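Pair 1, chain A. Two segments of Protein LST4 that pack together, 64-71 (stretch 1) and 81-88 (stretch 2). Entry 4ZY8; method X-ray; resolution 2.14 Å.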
# COMPACT_ATOMS: atom_id res chain seq x y z
N TYR A 64 8.65 -13.39 -8.05
CA TYR A 64 8.28 -14.70 -7.61
C TYR A 64 6.83 -14.97 -7.70
O TYR A 64 6.39 -16.02 -7.30
CB TYR A 64 8.66 -14.86 -6.17
CG TYR A 64 10.10 -15.05 -6.00
CD1 TYR A 64 10.86 -14.10 -5.37
CD2 TYR A 64 10.71 -16.16 -6.48
CE1 TYR A 64 12.20 -14.28 -5.22
CE2 TYR A 64 12.04 -16.34 -6.32
CZ TYR A 64 12.77 -15.40 -5.69
OH TYR A 64 14.09 -15.61 -5.55
N SER A 65 6.06 -14.01 -8.15
CA SER A 65 4.64 -14.13 -7.99
C SER A 65 4.31 -14.57 -6.56
O SER A 65 3.64 -15.54 -6.37
CB SER A 65 4.06 -15.12 -9.01
OG SER A 65 4.71 -15.07 -10.25
N ALA A 66 4.77 -13.85 -5.56
CA ALA A 66 4.38 -14.06 -4.15
C ALA A 66 4.02 -12.75 -3.41
O ALA A 66 4.28 -11.69 -3.92
CB ALA A 66 5.48 -14.78 -3.43
N SER A 67 3.44 -12.85 -2.21
CA SER A 67 3.10 -11.68 -1.35
C SER A 67 4.29 -11.02 -0.67
O SER A 67 4.97 -11.65 0.11
CB SER A 67 2.12 -12.09 -0.26
OG SER A 67 1.97 -11.11 0.76
N SER A 68 4.53 -9.75 -0.96
CA SER A 68 5.76 -9.11 -0.53
C SER A 68 5.72 -7.64 -0.18
O SER A 68 4.74 -6.99 -0.31
CB SER A 68 6.85 -9.34 -1.58
OG SER A 68 6.65 -8.55 -2.71
N ASP A 69 6.87 -7.16 0.26
CA ASP A 69 7.06 -5.80 0.70
C ASP A 69 8.25 -5.19 -0.00
O ASP A 69 9.28 -5.81 -0.11
CB ASP A 69 7.33 -5.77 2.19
CG ASP A 69 6.12 -6.05 3.01
OD1 ASP A 69 5.10 -5.42 2.83
OD2 ASP A 69 6.20 -6.91 3.87
N LYS A 70 8.11 -3.96 -0.45
CA LYS A 70 9.16 -3.26 -1.16
C LYS A 70 9.29 -1.86 -0.59
O LYS A 70 8.28 -1.22 -0.28
CB LYS A 70 8.86 -3.21 -2.67
N ILE A 71 10.52 -1.41 -0.43
CA ILE A 71 10.80 -0.02 -0.07
C ILE A 71 11.67 0.61 -1.15
O ILE A 71 12.75 0.09 -1.46
CB ILE A 71 11.50 0.09 1.28
CG1 ILE A 71 10.72 -0.67 2.36
CG2 ILE A 71 11.66 1.55 1.66
CD1 ILE A 71 11.30 -0.49 3.75
N LEU A 81 8.75 5.29 -0.60
CA LEU A 81 7.50 4.59 -0.89
C LEU A 81 7.59 3.15 -0.39
O LEU A 81 8.47 2.41 -0.82
CB LEU A 81 7.20 4.62 -2.40
CG LEU A 81 5.97 3.91 -2.95
CD1 LEU A 81 4.69 4.64 -2.55
CD2 LEU A 81 6.03 3.79 -4.48
N PHE A 82 6.72 2.76 0.55
CA PHE A 82 6.70 1.35 0.94
C PHE A 82 5.38 0.69 0.55
O PHE A 82 4.30 1.24 0.77
CB PHE A 82 7.03 1.16 2.43
CG PHE A 82 6.09 1.85 3.42
CD1 PHE A 82 5.09 1.13 4.06
CD2 PHE A 82 6.27 3.18 3.76
CE1 PHE A 82 4.26 1.74 5.00
CE2 PHE A 82 5.44 3.80 4.70
CZ PHE A 82 4.44 3.08 5.33
N THR A 83 5.50 -0.49 -0.04
CA THR A 83 4.39 -1.17 -0.68
C THR A 83 4.24 -2.62 -0.23
O THR A 83 5.18 -3.40 -0.31
CB THR A 83 4.56 -1.18 -2.23
OG1 THR A 83 4.53 0.16 -2.72
CG2 THR A 83 3.45 -1.98 -2.91
N ARG A 84 3.04 -2.98 0.19
CA ARG A 84 2.66 -4.38 0.37
C ARG A 84 1.88 -4.81 -0.86
O ARG A 84 0.84 -4.24 -1.17
CB ARG A 84 1.81 -4.55 1.63
CG ARG A 84 0.98 -5.86 1.71
CD ARG A 84 1.85 -7.12 1.88
NE ARG A 84 2.78 -7.02 3.01
CZ ARG A 84 2.58 -7.49 4.24
NH1 ARG A 84 1.45 -8.11 4.56
NH2 ARG A 84 3.53 -7.33 5.16
N ILE A 85 2.36 -5.84 -1.56
CA ILE A 85 1.64 -6.28 -2.74
C ILE A 85 1.32 -7.77 -2.56
O ILE A 85 2.13 -8.51 -2.03
CB ILE A 85 2.46 -5.96 -4.03
CG1 ILE A 85 1.65 -6.17 -5.30
CG2 ILE A 85 3.80 -6.70 -4.06
CD1 ILE A 85 2.27 -5.46 -6.48
N PHE A 86 0.10 -8.17 -2.88
CA PHE A 86 -0.34 -9.54 -2.64
C PHE A 86 -1.36 -9.99 -3.67
O PHE A 86 -1.94 -9.16 -4.37
CB PHE A 86 -0.94 -9.70 -1.24
CG PHE A 86 -2.07 -8.75 -0.94
CD1 PHE A 86 -1.81 -7.47 -0.49
CD2 PHE A 86 -3.39 -9.16 -1.08
CE1 PHE A 86 -2.85 -6.58 -0.22
CE2 PHE A 86 -4.43 -8.28 -0.81
CZ PHE A 86 -4.15 -6.99 -0.37
N TYR A 87 -1.60 -11.28 -3.74
CA TYR A 87 -2.56 -11.86 -4.65
C TYR A 87 -3.87 -12.20 -3.96
O TYR A 87 -3.88 -12.54 -2.81
CB TYR A 87 -1.97 -13.12 -5.27
CG TYR A 87 -0.79 -12.87 -6.15
CD1 TYR A 87 0.48 -12.83 -5.64
CD2 TYR A 87 -0.94 -12.69 -7.51
CE1 TYR A 87 1.55 -12.59 -6.43
CE2 TYR A 87 0.13 -12.46 -8.31
CZ TYR A 87 1.38 -12.41 -7.77
OH TYR A 87 2.45 -12.19 -8.56
N LEU A 88 -4.98 -12.15 -4.69
CA LEU A 88 -6.25 -12.51 -4.10
C LEU A 88 -6.25 -13.90 -3.57
O LEU A 88 -6.79 -14.17 -2.54
CB LEU A 88 -7.40 -12.32 -5.07
CG LEU A 88 -8.69 -13.11 -4.79
CD1 LEU A 88 -9.15 -13.11 -3.35
CD2 LEU A 88 -9.83 -12.73 -5.71

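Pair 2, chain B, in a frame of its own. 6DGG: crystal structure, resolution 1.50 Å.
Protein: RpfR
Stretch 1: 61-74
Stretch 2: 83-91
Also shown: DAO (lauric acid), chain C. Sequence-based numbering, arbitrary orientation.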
# COMPACT_ATOMS: atom_id res chain seq x y z
N GLY B 61 -2.50 -9.11 11.48
CA GLY B 61 -1.84 -10.37 11.74
C GLY B 61 -0.33 -10.29 11.56
O GLY B 61 0.43 -10.86 12.34
N PHE B 62 0.11 -9.57 10.52
CA PHE B 62 1.53 -9.41 10.26
C PHE B 62 2.22 -8.76 11.45
O PHE B 62 3.32 -9.17 11.85
CB PHE B 62 1.73 -8.56 9.00
CG PHE B 62 3.17 -8.32 8.65
CD1 PHE B 62 3.94 -9.31 8.06
CD2 PHE B 62 3.77 -7.09 8.92
CE1 PHE B 62 5.27 -9.09 7.75
CE2 PHE B 62 5.11 -6.87 8.61
CZ PHE B 62 5.85 -7.87 8.02
N PHE B 63 1.59 -7.74 12.04
CA PHE B 63 2.22 -7.07 13.18
C PHE B 63 2.29 -7.97 14.41
O PHE B 63 3.14 -7.75 15.27
CB PHE B 63 1.54 -5.73 13.47
CG PHE B 63 2.14 -4.59 12.70
CD1 PHE B 63 1.74 -4.32 11.40
CD2 PHE B 63 3.12 -3.81 13.26
CE1 PHE B 63 2.32 -3.29 10.68
CE2 PHE B 63 3.70 -2.77 12.56
CZ PHE B 63 3.30 -2.51 11.27
N ARG B 64 1.43 -8.98 14.49
CA ARG B 64 1.50 -9.92 15.60
C ARG B 64 2.65 -10.91 15.42
O ARG B 64 3.52 -11.03 16.28
CB ARG B 64 0.18 -10.67 15.75
CG ARG B 64 0.19 -11.66 16.89
CD ARG B 64 -1.17 -12.29 17.12
NE ARG B 64 -1.09 -13.33 18.13
CZ ARG B 64 -1.17 -13.12 19.44
NH1 ARG B 64 -1.08 -14.15 20.28
NH2 ARG B 64 -1.33 -11.89 19.92
N ASN B 65 2.68 -11.62 14.29
CA ASN B 65 3.63 -12.72 14.15
C ASN B 65 4.02 -12.96 12.70
O ASN B 65 4.38 -14.08 12.33
CB ASN B 65 3.06 -14.01 14.77
CG ASN B 65 1.67 -14.36 14.25
OD1 ASN B 65 1.18 -13.78 13.28
ND2 ASN B 65 1.03 -15.32 14.90
N GLY B 66 3.98 -11.92 11.87
CA GLY B 66 4.15 -12.11 10.45
C GLY B 66 5.61 -12.21 10.03
O GLY B 66 6.51 -11.62 10.62
N SER B 67 5.82 -13.01 8.98
CA SER B 67 7.05 -13.02 8.21
C SER B 67 6.78 -12.33 6.88
O SER B 67 5.63 -12.22 6.45
CB SER B 67 7.50 -14.47 7.97
OG SER B 67 7.68 -15.15 9.20
N SER B 68 7.85 -11.87 6.23
CA SER B 68 7.68 -11.16 4.97
C SER B 68 6.92 -12.04 3.98
O SER B 68 7.07 -13.26 3.96
CB SER B 68 9.04 -10.77 4.38
OG SER B 68 9.74 -11.90 3.90
N TYR B 69 6.12 -11.40 3.13
CA TYR B 69 5.18 -12.15 2.31
C TYR B 69 4.80 -11.34 1.08
O TYR B 69 5.09 -10.15 0.98
CB TYR B 69 3.93 -12.53 3.12
CG TYR B 69 3.03 -11.35 3.46
CD1 TYR B 69 3.32 -10.52 4.54
CD2 TYR B 69 1.88 -11.08 2.72
CE1 TYR B 69 2.50 -9.44 4.87
CE2 TYR B 69 1.05 -10.00 3.04
CZ TYR B 69 1.37 -9.19 4.10
OH TYR B 69 0.56 -8.13 4.43
N GLU B 70 4.14 -12.02 0.14
CA GLU B 70 3.57 -11.38 -1.03
C GLU B 70 2.07 -11.60 -1.04
O GLU B 70 1.56 -12.62 -0.54
CB GLU B 70 4.16 -11.93 -2.34
CG GLU B 70 5.62 -11.64 -2.51
CD GLU B 70 6.20 -12.11 -3.82
OE1 GLU B 70 5.43 -12.50 -4.74
OE2 GLU B 70 7.44 -12.10 -3.91
N VAL B 71 1.35 -10.64 -1.61
CA VAL B 71 -0.10 -10.70 -1.70
C VAL B 71 -0.53 -9.93 -2.93
O VAL B 71 0.15 -8.99 -3.36
CB VAL B 71 -0.73 -10.11 -0.41
CG1 VAL B 71 -0.49 -8.62 -0.32
CG2 VAL B 71 -2.23 -10.43 -0.35
N GLU B 72 -1.67 -10.32 -3.49
CA GLU B 72 -2.29 -9.60 -4.59
C GLU B 72 -3.53 -8.87 -4.07
O GLU B 72 -4.35 -9.45 -3.34
CB GLU B 72 -2.65 -10.53 -5.75
CG GLU B 72 -1.45 -11.25 -6.35
CD GLU B 72 -1.78 -12.15 -7.53
OE1 GLU B 72 -2.90 -12.04 -8.08
OE2 GLU B 72 -0.92 -12.97 -7.89
N ARG B 73 -3.64 -7.59 -4.42
CA ARG B 73 -4.69 -6.73 -3.90
C ARG B 73 -5.24 -5.89 -5.05
O ARG B 73 -4.47 -5.27 -5.79
CB ARG B 73 -4.11 -5.80 -2.82
CG ARG B 73 -5.07 -5.19 -1.84
CD ARG B 73 -5.11 -6.01 -0.57
NE ARG B 73 -5.97 -7.15 -0.78
CZ ARG B 73 -5.97 -8.26 -0.06
NH1 ARG B 73 -6.84 -9.21 -0.35
NH2 ARG B 73 -5.12 -8.44 0.93
N TRP B 74 -6.56 -5.88 -5.20
CA TRP B 74 -7.19 -4.95 -6.12
C TRP B 74 -7.24 -3.58 -5.45
O TRP B 74 -7.68 -3.47 -4.30
CB TRP B 74 -8.60 -5.41 -6.47
CG TRP B 74 -8.65 -6.52 -7.49
CD1 TRP B 74 -8.88 -7.85 -7.25
CD2 TRP B 74 -8.46 -6.40 -8.91
NE1 TRP B 74 -8.85 -8.55 -8.44
CE2 TRP B 74 -8.60 -7.68 -9.47
CE3 TRP B 74 -8.21 -5.32 -9.77
CZ2 TRP B 74 -8.48 -7.92 -10.83
CZ3 TRP B 74 -8.09 -5.56 -11.11
CH2 TRP B 74 -8.23 -6.85 -11.64
N LEU B 83 -4.91 -4.38 -10.30
CA LEU B 83 -4.40 -5.43 -9.43
C LEU B 83 -2.91 -5.22 -9.21
O LEU B 83 -2.16 -5.05 -10.17
CB LEU B 83 -4.67 -6.81 -10.04
CG LEU B 83 -4.33 -8.01 -9.15
CD1 LEU B 83 -5.19 -8.05 -7.90
CD2 LEU B 83 -4.48 -9.30 -9.93
N PHE B 84 -2.48 -5.27 -7.95
CA PHE B 84 -1.08 -5.09 -7.60
C PHE B 84 -0.58 -6.30 -6.83
O PHE B 84 -1.29 -6.86 -6.00
CB PHE B 84 -0.89 -3.87 -6.70
CG PHE B 84 -0.99 -2.58 -7.43
CD1 PHE B 84 -2.23 -2.01 -7.68
CD2 PHE B 84 0.14 -1.93 -7.88
CE1 PHE B 84 -2.32 -0.81 -8.36
CE2 PHE B 84 0.05 -0.73 -8.57
CZ PHE B 84 -1.18 -0.18 -8.81
N LEU B 85 0.66 -6.68 -7.11
CA LEU B 85 1.42 -7.57 -6.25
C LEU B 85 2.16 -6.71 -5.26
O LEU B 85 2.95 -5.84 -5.66
CB LEU B 85 2.46 -8.35 -7.06
CG LEU B 85 3.43 -9.22 -6.22
CD1 LEU B 85 2.74 -10.51 -5.84
CD2 LEU B 85 4.76 -9.51 -6.91
N PHE B 86 1.94 -6.95 -3.98
CA PHE B 86 2.66 -6.25 -2.92
C PHE B 86 3.62 -7.21 -2.24
O PHE B 86 3.23 -8.32 -1.84
CB PHE B 86 1.69 -5.63 -1.92
CG PHE B 86 1.06 -4.37 -2.40
CD1 PHE B 86 1.80 -3.19 -2.45
CD2 PHE B 86 -0.25 -4.34 -2.84
CE1 PHE B 86 1.22 -2.02 -2.90
CE2 PHE B 86 -0.82 -3.17 -3.31
CZ PHE B 86 -0.08 -2.02 -3.33
N ARG B 87 4.88 -6.80 -2.17
CA ARG B 87 5.90 -7.50 -1.42
C ARG B 87 6.04 -6.74 -0.10
O ARG B 87 6.44 -5.57 -0.11
CB ARG B 87 7.22 -7.48 -2.18
CG ARG B 87 7.14 -7.92 -3.65
CD ARG B 87 8.35 -7.41 -4.44
NE ARG B 87 8.25 -7.62 -5.89
CZ ARG B 87 7.52 -6.86 -6.71
NH1 ARG B 87 6.78 -5.85 -6.25
NH2 ARG B 87 7.53 -7.12 -8.00
N ASN B 88 5.71 -7.40 1.01
CA ASN B 88 5.52 -6.73 2.29
C ASN B 88 6.51 -7.24 3.33
O ASN B 88 6.69 -8.45 3.49
CB ASN B 88 4.08 -6.95 2.77
CG ASN B 88 3.08 -6.11 2.00
OD1 ASN B 88 3.44 -5.33 1.11
ND2 ASN B 88 1.81 -6.27 2.33
N LYS B 89 7.13 -6.31 4.05
CA LYS B 89 8.08 -6.68 5.09
C LYS B 89 8.21 -5.51 6.05
O LYS B 89 7.87 -4.37 5.71
CB LYS B 89 9.45 -7.01 4.49
CG LYS B 89 10.16 -5.81 3.85
CD LYS B 89 11.48 -6.19 3.23
CE LYS B 89 12.11 -5.00 2.53
NZ LYS B 89 11.33 -4.56 1.35
N PHE B 90 8.71 -5.81 7.24
CA PHE B 90 9.02 -4.76 8.20
C PHE B 90 10.23 -3.96 7.74
O PHE B 90 11.13 -4.48 7.06
CB PHE B 90 9.38 -5.37 9.55
CG PHE B 90 8.19 -5.83 10.35
CD1 PHE B 90 7.22 -4.94 10.77
CD2 PHE B 90 8.07 -7.16 10.70
CE1 PHE B 90 6.14 -5.38 11.52
CE2 PHE B 90 6.99 -7.61 11.43
CZ PHE B 90 6.03 -6.71 11.85
N VAL B 91 10.28 -2.69 8.14
CA VAL B 91 11.53 -1.95 8.09
C VAL B 91 12.57 -2.72 8.89
O VAL B 91 12.29 -3.24 9.98
CB VAL B 91 11.33 -0.54 8.68
CG1 VAL B 91 12.66 0.19 8.78
CG2 VAL B 91 10.37 0.25 7.83
O1 DAO C . -3.29 -6.88 1.99
O2 DAO C . -1.63 -7.93 2.92
C1 DAO C . -2.15 -6.84 2.54
C2 DAO C . -1.47 -5.48 2.73
C3 DAO C . -1.52 -4.62 1.45
C4 DAO C . -1.18 -3.13 1.67
C5 DAO C . -1.13 -2.40 0.31
C6 DAO C . -0.94 -0.87 0.36
C7 DAO C . -1.83 -0.22 -0.73
C8 DAO C . -1.29 1.07 -1.37
C9 DAO C . -2.19 1.43 -2.56
C10 DAO C . -2.03 2.87 -3.07
C11 DAO C . -0.95 3.02 -4.14
C12 DAO C . -1.47 2.62 -5.52

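Both pairs are antiparallel two-strand ladders whose axes come within 4.7 Å, and the central backbones superpose with an RMSD of 0.8 Å. The backbone hydrogen bonds repeat position for position. In pair 1, Ser68(A) N to Ile85(A) O and Lys70(A) O to Thr83(A) N both measure 2.9 Å; at the matched places in pair 2, Tyr69(B) N to Asn88(B) O is 3.0 Å and Val71(B) O to Phe86(B) N is 2.8 Å. This first rule is indifferent to sequence: the same register and main-chain bonds carry different side chains on both faces.

On the face holding Ser68(A), Ile85(A), Lys70(A) and Thr83(A), the decoration is modest. Ser68(A) OG lies 3.7 Å from Ile85(A) CG2, and Lys70(A) is modelled only to CB, so its reach cannot be judged. The matched face of pair 2 builds a binding surface instead. Tyr69(B), in place of Ser68(A), lays its ring over Asn88(B), whose CB sits 4.0 Å from the centroid of the Tyr69(B) ring. Tyr69(B) OH also donates a hydrogen bond of 2.7 Å to O2 of the lauric acid. Val71(B) and Phe86(B), at the Lys70(A) and Thr83(A) positions, meet through CG1 and CB at 4.0 Å, and one face of the Phe86(B) ring receives the acyl chain.

The opposite face carries charged and apolar side chains in both pairs, arranged differently. Asp69(A) and Arg84(A) form a two-pronged salt bridge, with OD1 of Asp69(A) 2.8 Å from NE of Arg84(A) and OD2 of Asp69(A) 3.0 Å from NH2 of Arg84(A). The acid and the arginine recur as Glu70(B) and Arg87(B), yet no salt bridge joins them across the strands; the closest atoms are Glu70(B) CG and Arg87(B) CG, 4.2 Å apart. The arginines also differ in rotamer: chi1 is t in Arg84(A), whose end comes nearer the partner strand, but m in Arg87(B), and the side-chain centres lie 4.6 Å apart after superposition. Next along, Ile71(A) CG1 packs on Phe82(A) CB at 4.1 Å, while Glu72(B) CG touches Leu85(B) CD1 at 4.3 Å.

Beyond the ladder, an aromatic reaches back at Tyr87(A) and Phe90(B). Tyr87(A) brings OH to 3.0 Å from Ser65(A) CA, covering a loop. Gly66(B) matches Ser65(A). Phe90(B) brings CZ to 3.4 Å from Phe62(B) CE2 and turns its edge toward the face of Phe63(B), both on the helix. An ideal CB on Gly66(B) would clash with Phe62(B) CD1.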